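Local coordinates for protein dITP/XTP pyrophosphatase (PDB 3TQU) that probably hydrolyses non-canonical purine nucleoside triphosphates such as XTP, dITP and ITP to monophosphates and diphosphate, clearing them from the nucleotide pool, at residues A[141-146]-A[178-183]. Sequence-based numbering, arbitrary orientation.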
loop_
_atom_site.group_PDB
_atom_site.type_symbol
_atom_site.label_atom_id
_atom_site.label_comp_id
_atom_site.label_asym_id
_atom_site.label_seq_id
_atom_site.Cartn_x
_atom_site.Cartn_y
_atom_site.Cartn_z
ATOM N N GLY A 141 8.384 -2.579 -4.191
ATOM C CA GLY A 141 9.372 -3.280 -4.994
ATOM C C GLY A 141 9.529 -4.723 -4.548
ATOM O O GLY A 141 9.601 -5.010 -3.349
ATOM N N VAL A 142 9.578 -5.631 -5.517
ATOM C CA VAL A 142 9.705 -7.052 -5.225
ATOM C C VAL A 142 10.838 -7.678 -6.026
ATOM O O VAL A 142 10.927 -7.507 -7.241
ATOM C CB VAL A 142 8.394 -7.816 -5.519
ATOM C CG1 VAL A 142 8.583 -9.308 -5.267
ATOM C CG2 VAL A 142 7.260 -7.268 -4.671
ATOM N N TRP A 143 11.700 -8.411 -5.332
ATOM C CA TRP A 143 12.840 -9.062 -5.955
ATOM C C TRP A 143 12.774 -10.558 -5.658
ATOM O O TRP A 143 12.962 -10.975 -4.517
ATOM C CB TRP A 143 14.133 -8.459 -5.400
ATOM C CG TRP A 143 15.362 -8.753 -6.198
ATOM C CD1 TRP A 143 15.421 -9.190 -7.493
ATOM C CD2 TRP A 143 16.719 -8.627 -5.754
ATOM N NE1 TRP A 143 16.733 -9.340 -7.880
ATOM C CE2 TRP A 143 17.546 -9.003 -6.832
ATOM C CE3 TRP A 143 17.312 -8.230 -4.551
ATOM C CZ2 TRP A 143 18.938 -8.998 -6.738
ATOM C CZ3 TRP A 143 18.695 -8.227 -4.462
ATOM C CH2 TRP A 143 19.492 -8.609 -5.548
ATOM N N GLU A 144 12.498 -11.362 -6.685
ATOM C CA GLU A 144 12.340 -12.809 -6.519
ATOM C C GLU A 144 13.651 -13.579 -6.691
ATOM O O GLU A 144 14.424 -13.313 -7.610
ATOM C CB GLU A 144 11.298 -13.348 -7.505
ATOM C CG GLU A 144 9.945 -12.657 -7.421
ATOM C CD GLU A 144 8.951 -13.202 -8.430
ATOM O OE1 GLU A 144 9.305 -14.152 -9.159
ATOM O OE2 GLU A 144 7.817 -12.681 -8.497
ATOM N N GLY A 145 13.892 -14.543 -5.810
ATOM C CA GLY A 145 15.073 -15.379 -5.908
ATOM C C GLY A 145 14.920 -16.691 -5.166
ATOM O O GLY A 145 13.810 -17.190 -4.992
ATOM N N GLU A 146 16.045 -17.251 -4.729
ATOM C CA GLU A 146 16.054 -18.516 -4.007
ATOM C C GLU A 146 17.050 -18.437 -2.865
ATOM O O GLU A 146 18.038 -17.707 -2.948
ATOM C CB GLU A 146 16.451 -19.665 -4.936
ATOM C CG GLU A 146 15.556 -19.834 -6.148
ATOM C CD GLU A 146 16.062 -20.904 -7.094
ATOM O OE1 GLU A 146 17.122 -21.501 -6.804
ATOM O OE2 GLU A 146 15.404 -21.146 -8.126
ATOM N N GLN A 178 26.630 -1.694 -7.485
ATOM C CA GLN A 178 25.830 -0.937 -8.442
ATOM C C GLN A 178 24.786 -1.812 -9.126
ATOM O O GLN A 178 23.652 -1.385 -9.345
ATOM C CB GLN A 178 26.720 -0.275 -9.495
ATOM C CG GLN A 178 27.641 0.799 -8.949
ATOM C CD GLN A 178 28.443 1.477 -10.042
ATOM O OE1 GLN A 178 28.080 1.427 -11.218
ATOM N NE2 GLN A 178 29.544 2.111 -9.660
ATOM N N GLU A 179 25.173 -3.039 -9.464
ATOM C CA GLU A 179 24.257 -3.940 -10.148
ATOM C C GLU A 179 23.134 -4.387 -9.222
ATOM O O GLU A 179 21.985 -4.483 -9.643
ATOM C CB GLU A 179 24.988 -5.153 -10.724
ATOM C CG GLU A 179 24.069 -6.161 -11.406
ATOM C CD GLU A 179 23.367 -5.596 -12.633
ATOM O OE1 GLU A 179 23.647 -4.439 -13.009
ATOM O OE2 GLU A 179 22.536 -6.315 -13.227
ATOM N N LYS A 180 23.470 -4.654 -7.964
ATOM C CA LYS A 180 22.461 -5.022 -6.976
ATOM C C LYS A 180 21.472 -3.882 -6.781
ATOM O O LYS A 180 20.261 -4.096 -6.760
ATOM C CB LYS A 180 23.101 -5.375 -5.631
ATOM C CG LYS A 180 22.074 -5.717 -4.558
ATOM C CD LYS A 180 22.580 -5.445 -3.152
ATOM C CE LYS A 180 21.453 -5.591 -2.146
ATOM N NZ LYS A 180 21.862 -5.226 -0.764
ATOM N N ASN A 181 21.992 -2.667 -6.632
ATOM C CA ASN A 181 21.139 -1.507 -6.382
ATOM C C ASN A 181 20.251 -1.158 -7.574
ATOM O O ASN A 181 19.223 -0.499 -7.420
ATOM C CB ASN A 181 21.974 -0.294 -5.957
ATOM C CG ASN A 181 22.701 -0.515 -4.638
ATOM O OD1 ASN A 181 22.285 -1.331 -3.815
ATOM N ND2 ASN A 181 23.791 0.215 -4.433
ATOM N N ALA A 182 20.638 -1.620 -8.758
ATOM C CA ALA A 182 19.863 -1.365 -9.970
ATOM C C ALA A 182 18.660 -2.296 -10.128
ATOM O O ALA A 182 17.651 -1.911 -10.720
ATOM C CB ALA A 182 20.754 -1.452 -11.202
ATOM N N ILE A 183 18.765 -3.513 -9.604
ATOM C CA ILE A 183 17.742 -4.526 -9.846
ATOM C C ILE A 183 17.029 -4.998 -8.578
ATOM O O ILE A 183 16.084 -5.783 -8.645
ATOM C CB ILE A 183 18.332 -5.765 -10.554
ATOM C CG1 ILE A 183 19.275 -6.521 -9.614
ATOM C CG2 ILE A 183 19.049 -5.362 -11.846
ATOM C CD1 ILE A 183 19.726 -7.862 -10.149
#
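Trp143 reaches from its strand to the last turn of helix 177-183 and packs on Ile183 and Lys180. The Ile183 side chain meets the indole with its longer branch. CD1 of Ile183 lies 3.7 Å from CZ2 of Trp143, and CG1 of Ile183 lies 3.8 Å from that same ring carbon. The backbone carbonyl of Ile183 also sits over one face of the indole. O of Ile183 is 3.6 Å above the ring plane, displaced toward the rim, and 3.7 Å from CD1 of Trp143. At the far end of the six-membered ring, CH2 of Trp143 touches CG of Lys180 at 4.0 Å. The lysine crosses the indole at about a right angle.

The bond from CA to CB of Trp143 points toward the helix, and CG lies anti to the backbone N (chi1 -164°), which carries the indole out to Ile183. The contact joins strand 137-147 of the mixed sheet of this HAM1-family fold to the short helix 177-183.

Beyond CG the Lys180 chain runs extended, and NZ forms a salt bridge with Asp160, which probably helps place the amine in the nucleotide site, since both residues are predicted to bind substrate. Backbone hydrogen bonds pair Trp143 with Phe121 of strand 118-128, and the Phe163 ring meets the indole with the planes about 50° apart. His185, also a predicted substrate residue, lies about 4 Å from Trp143 between nearest side-chain atoms.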